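Local structure of maltose-binding protein MalE1 (Thermotoga maritima, 6DTU) at residues A159-G164 and P249-G254; K191-L196 and A356-A361. The protein binds maltotetraose between its two lobes and probably delivers such malto-oligosaccharides to a membrane transporter as a solute-binding protein. All coordinates share one frame; numbering follows the deposited sequence.

Interaction 1. Residues A159-G164 and P249-G254; sequences APFIFG and PDLEPG
The last turn of helix 155-164 meets the loop between strands 243-246 and 260-268 through Phe161 and Leu251, an apolar contact in one lobe of a periplasmic binding protein fold. Leu251 enters from the loop with its CB directed at the helix and divides its two methyls between different partners. CD2 lies 3.4 Å from Phe161 CD1 and 3.8 Å from Phe161 CE1, coming in obliquely at the CD1-CE1 bond of the ring. CD1 turns instead to the helix backbone, where it lies 3.7 Å from Phe161 O. The same methyl approaches the next exposed piece of main chain, Gly164 CA, to 3.9 Å. The Phe161 torsion (chi1 -62°) sets CG opposite the carbonyl carbon and beside the backbone N, which brings the CD1 side of the ring to Leu251 CD2.

Gly164 matters here through what it lacks: a CB built on it would fall about 2.6 Å from Leu251 CD1, so the close seating of that methyl depends on a bare alpha carbon. No hydrogen bond joins the two segments, and the carbonyl of Pro160 is used within the helix, its O accepting from Gly164 N at 3.0 Å. Around this pair, Met127 of helix 127-140 touches both Phe161 and Leu251, as does Leu195 of helix 187-201, so that residues of three helices gather round the loop leucine. At the loop's polar side, Glu252 OE1 bonds to Tyr165 OH. The contact stands back from the sugar, the side chain of Pro160 being about 11 Å from a bound glucose. The arrangement is that of a leucine from an inter-strand loop inserted among the helices of an alpha/beta lobe in the solute-binding protein fold.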
# COMPACT_ATOMS: atom_id res chain seq x y z
N ALA A 159 3.03 10.98 -0.13
CA ALA A 159 2.12 11.28 0.97
C ALA A 159 2.78 11.47 2.33
O ALA A 159 2.31 12.34 3.08
CB ALA A 159 1.00 10.22 1.04
N PRO A 160 3.80 10.70 2.74
CA PRO A 160 4.38 10.96 4.07
C PRO A 160 4.85 12.40 4.23
O PRO A 160 4.72 12.94 5.34
CB PRO A 160 5.54 9.96 4.17
CG PRO A 160 5.19 8.87 3.22
CD PRO A 160 4.47 9.55 2.09
N PHE A 161 5.34 13.03 3.16
CA PHE A 161 5.77 14.43 3.25
C PHE A 161 4.58 15.37 3.30
O PHE A 161 4.55 16.33 4.08
CB PHE A 161 6.61 14.82 2.03
CG PHE A 161 7.89 14.06 1.85
CD1 PHE A 161 8.49 13.35 2.89
CD2 PHE A 161 8.52 14.07 0.61
CE1 PHE A 161 9.67 12.67 2.68
CE2 PHE A 161 9.70 13.39 0.40
CZ PHE A 161 10.28 12.68 1.43
N ILE A 162 3.60 15.12 2.43
CA ILE A 162 2.39 15.94 2.36
C ILE A 162 1.66 15.93 3.70
O ILE A 162 1.28 16.98 4.23
CB ILE A 162 1.51 15.41 1.21
CG1 ILE A 162 2.19 15.71 -0.13
CG2 ILE A 162 0.06 15.94 1.30
CD1 ILE A 162 1.58 15.00 -1.29
N PHE A 163 1.43 14.73 4.26
CA PHE A 163 0.71 14.64 5.52
C PHE A 163 1.55 15.10 6.70
O PHE A 163 1.01 15.68 7.64
CB PHE A 163 0.22 13.21 5.74
CG PHE A 163 -0.72 12.69 4.67
CD1 PHE A 163 -1.50 13.56 3.92
CD2 PHE A 163 -0.81 11.34 4.42
CE1 PHE A 163 -2.34 13.07 2.94
CE2 PHE A 163 -1.65 10.84 3.47
CZ PHE A 163 -2.42 11.71 2.71
N GLY A 164 2.85 14.86 6.66
CA GLY A 164 3.68 15.29 7.77
C GLY A 164 3.59 16.78 8.03
O GLY A 164 3.56 17.23 9.18
N PRO A 249 12.87 9.44 7.91
CA PRO A 249 13.47 10.49 8.74
C PRO A 249 12.53 11.67 8.88
O PRO A 249 11.75 11.97 7.97
CB PRO A 249 14.74 10.86 7.97
CG PRO A 249 15.09 9.58 7.21
CD PRO A 249 13.77 9.01 6.82
N ASP A 250 12.56 12.32 10.05
CA ASP A 250 11.72 13.48 10.29
C ASP A 250 11.97 14.53 9.22
O ASP A 250 13.11 14.76 8.82
CB ASP A 250 12.02 14.10 11.66
CG ASP A 250 11.55 13.24 12.84
OD1 ASP A 250 10.59 12.45 12.70
OD2 ASP A 250 12.17 13.37 13.91
N LEU A 251 10.89 15.16 8.76
CA LEU A 251 11.01 16.14 7.67
C LEU A 251 11.81 17.34 8.13
O LEU A 251 12.58 17.94 7.35
CB LEU A 251 9.63 16.55 7.19
CG LEU A 251 8.68 15.38 6.99
CD1 LEU A 251 7.35 15.91 6.49
CD2 LEU A 251 9.30 14.37 6.02
N GLU A 252 11.61 17.75 9.37
CA GLU A 252 12.39 18.78 10.03
C GLU A 252 12.19 18.59 11.52
O GLU A 252 11.42 17.70 11.94
CB GLU A 252 11.97 20.19 9.58
CG GLU A 252 10.55 20.62 9.90
CD GLU A 252 10.27 22.05 9.48
OE1 GLU A 252 10.05 22.30 8.28
OE2 GLU A 252 10.27 22.94 10.36
N PRO A 253 12.95 19.30 12.37
CA PRO A 253 12.79 19.10 13.81
C PRO A 253 11.34 19.24 14.27
O PRO A 253 10.69 20.26 14.00
CB PRO A 253 13.69 20.19 14.40
CG PRO A 253 14.79 20.28 13.39
CD PRO A 253 14.05 20.24 12.09
N GLY A 254 10.82 18.20 14.92
CA GLY A 254 9.45 18.20 15.42
C GLY A 254 8.37 17.93 14.40
O GLY A 254 7.18 18.10 14.72

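Interaction 2. Residues K191-L196 and A356-A361; sequences KGVKLL and ATVEEA
Val193 and Val358 make the apolar centre of this helix-to-helix contact, and Lys194 and Glu359 flank it with opposite charges. Val358 CG1 presses on Val193 CB at 3.6 Å and on Val193 CG1 at 3.7 Å, the two branched side chains meeting at a slant. In Val358, CG1 stands opposite the backbone N (chi1 169°), which leaves CG2 to bridge Val193 CG1 and the aliphatic part of Lys194, whose CG is 4.0 Å away. Beyond that methylene the lysine chain runs extended until its last torsion bends (chi4 -49°), and the ammonium ends over Val358 CB, beside the Glu359 carboxylate.

Lys194 NZ reaches Glu359 OE1 at 3.4 Å in a weak hydrogen bond that belongs to a salt bridge; Glu359 OE2 is 3.6 Å from the same nitrogen and 3.5 Å from Lys194 CE. The two chains cross nearly at right angles. Replacing Glu359 by an alanine removes the carboxylate and would probably leave the Lys194 ammonium without a mate across this contact and freer to turn.

The start of helix 358-374 is set by Thr357 at the N-cap, whose OG1 accepts from Glu360 N with an N-H...O angle of 162°. This capping bond fixes the first turn, from which Val358 points at helix 187-201 while the bent Glu359 chain brings its carboxylate there. Ile190, one turn before Lys194, adds contacts to both of them. Val193 also touches Leu348 of helix 341-352 and Ile162 of helix 155-164, while Ala361 rests on Val351. Helix 187-201 thus packs against helix 155-164 as well as against the two C-terminal helices, 341-352 and 358-374.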
# COMPACT_ATOMS: atom_id res chain seq x y z
N LYS A 191 4.23 22.63 1.31
CA LYS A 191 5.54 22.48 1.93
C LYS A 191 6.08 21.06 1.74
O LYS A 191 7.28 20.87 1.49
CB LYS A 191 5.45 22.83 3.42
CG LYS A 191 6.80 23.02 4.09
CD LYS A 191 6.67 23.81 5.38
CE LYS A 191 8.05 24.21 5.92
NZ LYS A 191 7.97 24.56 7.36
N GLY A 192 5.20 20.06 1.81
CA GLY A 192 5.63 18.69 1.60
C GLY A 192 6.07 18.42 0.18
O GLY A 192 7.05 17.72 -0.06
N VAL A 193 5.33 18.94 -0.80
CA VAL A 193 5.74 18.75 -2.19
C VAL A 193 6.96 19.61 -2.52
O VAL A 193 7.76 19.27 -3.39
CB VAL A 193 4.54 18.99 -3.13
CG1 VAL A 193 4.94 18.84 -4.59
CG2 VAL A 193 3.41 18.00 -2.81
N LYS A 194 7.13 20.72 -1.80
CA LYS A 194 8.37 21.49 -1.96
C LYS A 194 9.57 20.72 -1.45
O LYS A 194 10.68 20.91 -1.97
CB LYS A 194 8.25 22.86 -1.31
CG LYS A 194 7.41 23.83 -2.12
CD LYS A 194 7.49 25.22 -1.53
CE LYS A 194 6.70 26.23 -2.36
NZ LYS A 194 7.02 26.15 -3.82
N LEU A 195 9.39 19.86 -0.44
CA LEU A 195 10.46 18.96 -0.04
C LEU A 195 10.78 17.96 -1.16
O LEU A 195 11.95 17.74 -1.48
CB LEU A 195 10.11 18.25 1.27
CG LEU A 195 11.10 17.20 1.79
CD1 LEU A 195 12.43 17.86 2.12
CD2 LEU A 195 10.55 16.44 3.00
N LEU A 196 9.75 17.38 -1.80
CA LEU A 196 10.00 16.52 -2.95
C LEU A 196 10.78 17.27 -4.02
O LEU A 196 11.76 16.75 -4.57
CB LEU A 196 8.68 16.01 -3.53
CG LEU A 196 8.75 15.34 -4.91
CD1 LEU A 196 9.62 14.10 -4.81
CD2 LEU A 196 7.36 15.01 -5.40
N ALA A 356 5.66 22.94 -13.78
CA ALA A 356 4.75 23.83 -13.08
C ALA A 356 5.28 24.03 -11.67
O ALA A 356 6.05 23.21 -11.15
CB ALA A 356 3.32 23.26 -13.03
N THR A 357 4.89 25.15 -11.06
CA THR A 357 5.21 25.35 -9.66
C THR A 357 4.41 24.37 -8.81
O THR A 357 3.44 23.76 -9.27
CB THR A 357 4.86 26.77 -9.21
OG1 THR A 357 3.43 26.93 -9.17
CG2 THR A 357 5.47 27.80 -10.16
N VAL A 358 4.86 24.19 -7.57
CA VAL A 358 4.15 23.29 -6.67
C VAL A 358 2.73 23.78 -6.44
O VAL A 358 1.77 23.01 -6.47
CB VAL A 358 4.92 23.11 -5.35
CG1 VAL A 358 4.07 22.38 -4.31
CG2 VAL A 358 6.21 22.35 -5.60
N GLU A 359 2.58 25.09 -6.23
CA GLU A 359 1.28 25.65 -5.87
C GLU A 359 0.30 25.51 -7.02
O GLU A 359 -0.88 25.20 -6.81
CB GLU A 359 1.45 27.12 -5.51
CG GLU A 359 2.27 27.36 -4.25
CD GLU A 359 3.74 27.73 -4.50
OE1 GLU A 359 4.35 27.30 -5.52
OE2 GLU A 359 4.29 28.45 -3.64
N GLU A 360 0.76 25.76 -8.25
CA GLU A 360 -0.10 25.60 -9.42
C GLU A 360 -0.46 24.15 -9.64
O GLU A 360 -1.61 23.83 -9.97
CB GLU A 360 0.60 26.15 -10.65
CG GLU A 360 -0.29 26.23 -11.89
CD GLU A 360 -1.36 27.32 -11.82
OE1 GLU A 360 -1.40 28.09 -10.82
OE2 GLU A 360 -2.16 27.42 -12.77
N ALA A 361 0.51 23.25 -9.49
CA ALA A 361 0.23 21.85 -9.79
C ALA A 361 -0.79 21.29 -8.81
O ALA A 361 -1.72 20.58 -9.21
CB ALA A 361 1.52 21.04 -9.75

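How the interactions relate
Well into the chain from the N terminus, helix 155-164 and then helix 187-201 supply the earlier segments of interactions 1 and 2. Interaction 1 closes when the loop after strand 243-246 returns to the first helix, 85 residues on; interaction 2 closes much later, when the start of helix 358-374 reaches the second, 160 residues on. Their segments alternate, so the two closures cross and neither nests in the other. They also touch directly: Phe161 CB packs on the carbonyl oxygen of Gly192, and Glu252 forms a salt bridge with Lys191. Helix 187-201 thereby joins the 249-254 loop and helix 155-164 to the C-terminal helix.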